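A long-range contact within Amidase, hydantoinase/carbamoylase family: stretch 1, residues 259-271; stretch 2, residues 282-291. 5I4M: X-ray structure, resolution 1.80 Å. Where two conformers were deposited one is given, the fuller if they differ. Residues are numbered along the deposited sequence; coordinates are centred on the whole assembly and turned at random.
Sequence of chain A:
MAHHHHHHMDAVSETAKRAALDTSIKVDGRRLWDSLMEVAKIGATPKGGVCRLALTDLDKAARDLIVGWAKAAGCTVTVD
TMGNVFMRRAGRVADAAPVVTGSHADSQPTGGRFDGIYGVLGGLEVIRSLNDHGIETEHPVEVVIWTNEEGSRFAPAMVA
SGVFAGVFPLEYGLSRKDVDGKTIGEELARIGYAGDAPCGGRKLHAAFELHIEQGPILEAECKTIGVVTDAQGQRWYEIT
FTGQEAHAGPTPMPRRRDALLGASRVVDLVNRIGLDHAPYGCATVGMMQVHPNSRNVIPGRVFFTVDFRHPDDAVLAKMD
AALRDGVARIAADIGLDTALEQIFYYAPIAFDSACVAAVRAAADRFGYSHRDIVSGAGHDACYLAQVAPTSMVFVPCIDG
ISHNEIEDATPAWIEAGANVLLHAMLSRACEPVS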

# COMPACT_ATOMS: atom_id res chain seq x y z
N ALA A 259 9.25 -4.91 -9.61
CA ALA A 259 9.67 -4.89 -8.21
C ALA A 259 8.68 -5.61 -7.30
O ALA A 259 9.06 -6.10 -6.24
CB ALA A 259 9.87 -3.45 -7.73
N LEU A 260 7.40 -5.66 -7.68
CA LEU A 260 6.46 -6.41 -6.86
C LEU A 260 6.62 -7.92 -7.06
O LEU A 260 6.42 -8.69 -6.13
CB LEU A 260 5.02 -5.95 -7.18
CG LEU A 260 3.90 -6.64 -6.39
CD1 LEU A 260 4.13 -6.47 -4.90
CD2 LEU A 260 2.53 -6.10 -6.80
N LEU A 261 6.97 -8.36 -8.26
CA LEU A 261 7.32 -9.76 -8.44
C LEU A 261 8.45 -10.14 -7.50
O LEU A 261 8.40 -11.18 -6.84
CB LEU A 261 7.70 -10.02 -9.89
CG LEU A 261 8.01 -11.48 -10.26
CD1 LEU A 261 6.77 -12.37 -10.09
CD2 LEU A 261 8.55 -11.56 -11.67
N GLY A 262 9.48 -9.29 -7.42
CA GLY A 262 10.58 -9.54 -6.50
C GLY A 262 10.13 -9.54 -5.06
O GLY A 262 10.42 -10.47 -4.30
N ALA A 263 9.41 -8.48 -4.65
CA ALA A 263 8.96 -8.40 -3.27
C ALA A 263 8.09 -9.59 -2.90
O ALA A 263 8.22 -10.15 -1.80
CB ALA A 263 8.20 -7.09 -3.05
N SER A 264 7.19 -9.99 -3.80
CA SER A 264 6.33 -11.14 -3.53
C SER A 264 7.14 -12.41 -3.35
O SER A 264 6.80 -13.26 -2.51
CB SER A 264 5.32 -11.30 -4.68
OG SER A 264 4.42 -10.22 -4.68
N ARG A 265 8.20 -12.58 -4.14
CA ARG A 265 9.02 -13.76 -3.95
C ARG A 265 9.73 -13.73 -2.60
O ARG A 265 9.97 -14.78 -2.00
CB ARG A 265 10.02 -13.89 -5.10
CG ARG A 265 9.32 -14.38 -6.35
CD ARG A 265 10.24 -14.43 -7.57
NE ARG A 265 9.49 -14.92 -8.72
CZ ARG A 265 9.90 -14.83 -9.98
NH1 ARG A 265 11.08 -14.26 -10.25
NH2 ARG A 265 9.14 -15.30 -10.96
N VAL A 266 10.04 -12.53 -2.09
CA VAL A 266 10.67 -12.45 -0.77
C VAL A 266 9.64 -12.74 0.32
O VAL A 266 9.98 -13.33 1.35
CB VAL A 266 11.36 -11.09 -0.56
CG1 VAL A 266 11.97 -11.01 0.84
CG2 VAL A 266 12.45 -10.89 -1.62
N VAL A 267 8.39 -12.33 0.13
CA VAL A 267 7.35 -12.70 1.10
C VAL A 267 7.31 -14.21 1.27
O VAL A 267 7.25 -14.73 2.40
CB VAL A 267 5.99 -12.13 0.68
CG1 VAL A 267 4.86 -12.73 1.53
CG2 VAL A 267 5.97 -10.60 0.79
N ASP A 268 7.36 -14.94 0.16
CA ASP A 268 7.36 -16.40 0.20
C ASP A 268 8.64 -16.93 0.83
O ASP A 268 8.60 -17.86 1.64
CB ASP A 268 7.18 -16.95 -1.22
CG ASP A 268 6.42 -18.26 -1.26
OD1 ASP A 268 5.77 -18.62 -0.26
OD2 ASP A 268 6.45 -18.92 -2.32
N LEU A 269 9.78 -16.34 0.48
CA LEU A 269 11.05 -16.75 1.08
C LEU A 269 11.06 -16.52 2.59
O LEU A 269 11.53 -17.38 3.35
CB LEU A 269 12.20 -15.98 0.42
CG LEU A 269 13.57 -16.09 1.10
CD1 LEU A 269 14.10 -17.50 0.98
CD2 LEU A 269 14.54 -15.08 0.51
N VAL A 270 10.56 -15.37 3.03
CA VAL A 270 10.51 -15.08 4.47
C VAL A 270 9.71 -16.14 5.21
O VAL A 270 10.13 -16.63 6.26
CB VAL A 270 9.94 -13.67 4.69
CG1 VAL A 270 9.46 -13.48 6.14
CG2 VAL A 270 10.97 -12.63 4.32
N ASN A 271 8.55 -16.50 4.66
CA ASN A 271 7.75 -17.56 5.27
C ASN A 271 8.53 -18.87 5.28
O ASN A 271 8.58 -19.57 6.31
CB ASN A 271 6.44 -17.72 4.51
CG ASN A 271 5.53 -18.79 5.11
OD1 ASN A 271 4.86 -18.56 6.12
ND2 ASN A 271 5.51 -19.95 4.49
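Stretch 2, residues 282-291: CATVGMMQVH

No direct hydrogen bond joins the two stretches; apart from one bridging water, a strip of apolar side chains holds stretch 2 on the helix. Stretch 2 is extended at both ends, as strands 282-284 and 288-291, with a non-strand link at 285-287 where Gly286 (phi/psi -106/-19) leaves the extended conformation. Strand 288-291 runs nearly antiparallel to helix 259-271, at 162° between their N-to-C directions, with the axes 9.7 Å apart at closest approach. The register therefore descends along the helix as stretch 2 advances. Near the end of stretch 1, Ala283 packs tightly on Val270: its CB lies 3.1 Å from Val270 O and 3.7 Å from Val270 CG1, while Val270 CG1 also comes within 3.6 Å of Thr284 N. Val285 points toward the helix, placing CG2 3.9 Å from Val270 CG2 and CG1 3.8 Å from Val267 CG2. The long side chain of Met288 spans the middle: CE lies 3.7 Å from Val267 CG2 and 3.8 Å from Ala263 CB, and SD is 3.8 Å from Leu260 CD1. That same CD1 of Leu260 meets Val290 CG2 at 4.0 Å. The water donates to Asn271 OD1 (3.1 Å) and to Ala283 O (2.7 Å), adding a polar link beside the Val270-Ala283 contact.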

# COMPACT_ATOMS: atom_id res chain seq x y z
N CYS A 282 10.04 -17.46 13.92
CA CYS A 282 8.94 -16.58 13.55
C CYS A 282 9.42 -15.69 12.41
O CYS A 282 10.50 -15.11 12.50
CB CYS A 282 8.48 -15.69 14.72
SG CYS A 282 8.15 -16.55 16.27
N ALA A 283 8.60 -15.55 11.36
CA ALA A 283 9.00 -14.76 10.20
C ALA A 283 7.76 -14.21 9.51
O ALA A 283 6.85 -14.97 9.20
CB ALA A 283 9.83 -15.58 9.21
N THR A 284 7.77 -12.90 9.24
CA THR A 284 6.60 -12.20 8.74
C THR A 284 7.01 -11.02 7.87
O THR A 284 7.98 -10.32 8.18
CB THR A 284 5.74 -11.64 9.89
OG1 THR A 284 5.73 -12.57 10.98
CG2 THR A 284 4.29 -11.37 9.42
N VAL A 285 6.27 -10.80 6.79
CA VAL A 285 6.28 -9.52 6.08
C VAL A 285 4.94 -8.86 6.38
O VAL A 285 3.89 -9.34 5.93
CB VAL A 285 6.48 -9.69 4.57
CG1 VAL A 285 6.32 -8.35 3.85
CG2 VAL A 285 7.87 -10.26 4.29
N GLY A 286 4.96 -7.78 7.15
CA GLY A 286 3.72 -7.17 7.60
C GLY A 286 3.38 -5.87 6.90
O GLY A 286 2.23 -5.44 6.91
N MET A 287 4.37 -5.23 6.28
CA MET A 287 4.19 -3.90 5.71
C MET A 287 4.78 -3.87 4.31
O MET A 287 5.90 -4.34 4.10
CB MET A 287 4.84 -2.84 6.61
CG MET A 287 4.69 -1.41 6.09
SD MET A 287 5.59 -0.28 7.15
CE MET A 287 5.26 1.28 6.32
N MET A 288 4.02 -3.32 3.37
CA MET A 288 4.45 -3.27 1.97
C MET A 288 3.84 -2.02 1.35
O MET A 288 2.67 -1.73 1.56
CB MET A 288 4.00 -4.51 1.19
CG MET A 288 4.50 -4.51 -0.25
SD MET A 288 4.22 -6.05 -1.16
CE MET A 288 5.44 -7.11 -0.38
N GLN A 289 4.65 -1.29 0.57
CA GLN A 289 4.20 -0.10 -0.15
C GLN A 289 4.64 -0.23 -1.60
O GLN A 289 5.84 -0.29 -1.87
CB GLN A 289 4.79 1.19 0.45
CG GLN A 289 4.40 1.52 1.91
CD GLN A 289 5.25 2.66 2.51
OE1 GLN A 289 6.43 2.79 2.22
NE2 GLN A 289 4.63 3.49 3.35
N VAL A 290 3.69 -0.28 -2.52
CA VAL A 290 3.96 -0.49 -3.95
C VAL A 290 3.91 0.85 -4.67
O VAL A 290 3.03 1.67 -4.39
CB VAL A 290 2.95 -1.48 -4.55
CG1 VAL A 290 3.20 -1.69 -6.05
CG2 VAL A 290 2.98 -2.81 -3.77
N HIS A 291 4.85 1.07 -5.61
CA HIS A 291 4.88 2.29 -6.40
C HIS A 291 4.96 1.95 -7.89
O HIS A 291 5.78 1.11 -8.28
CB HIS A 291 6.07 3.17 -5.98
CG HIS A 291 6.14 3.42 -4.50
ND1 HIS A 291 5.48 4.46 -3.88
CD2 HIS A 291 6.80 2.76 -3.51
CE1 HIS A 291 5.72 4.43 -2.58
NE2 HIS A 291 6.52 3.41 -2.33
O HOH W 1 5.47 -15.64 7.02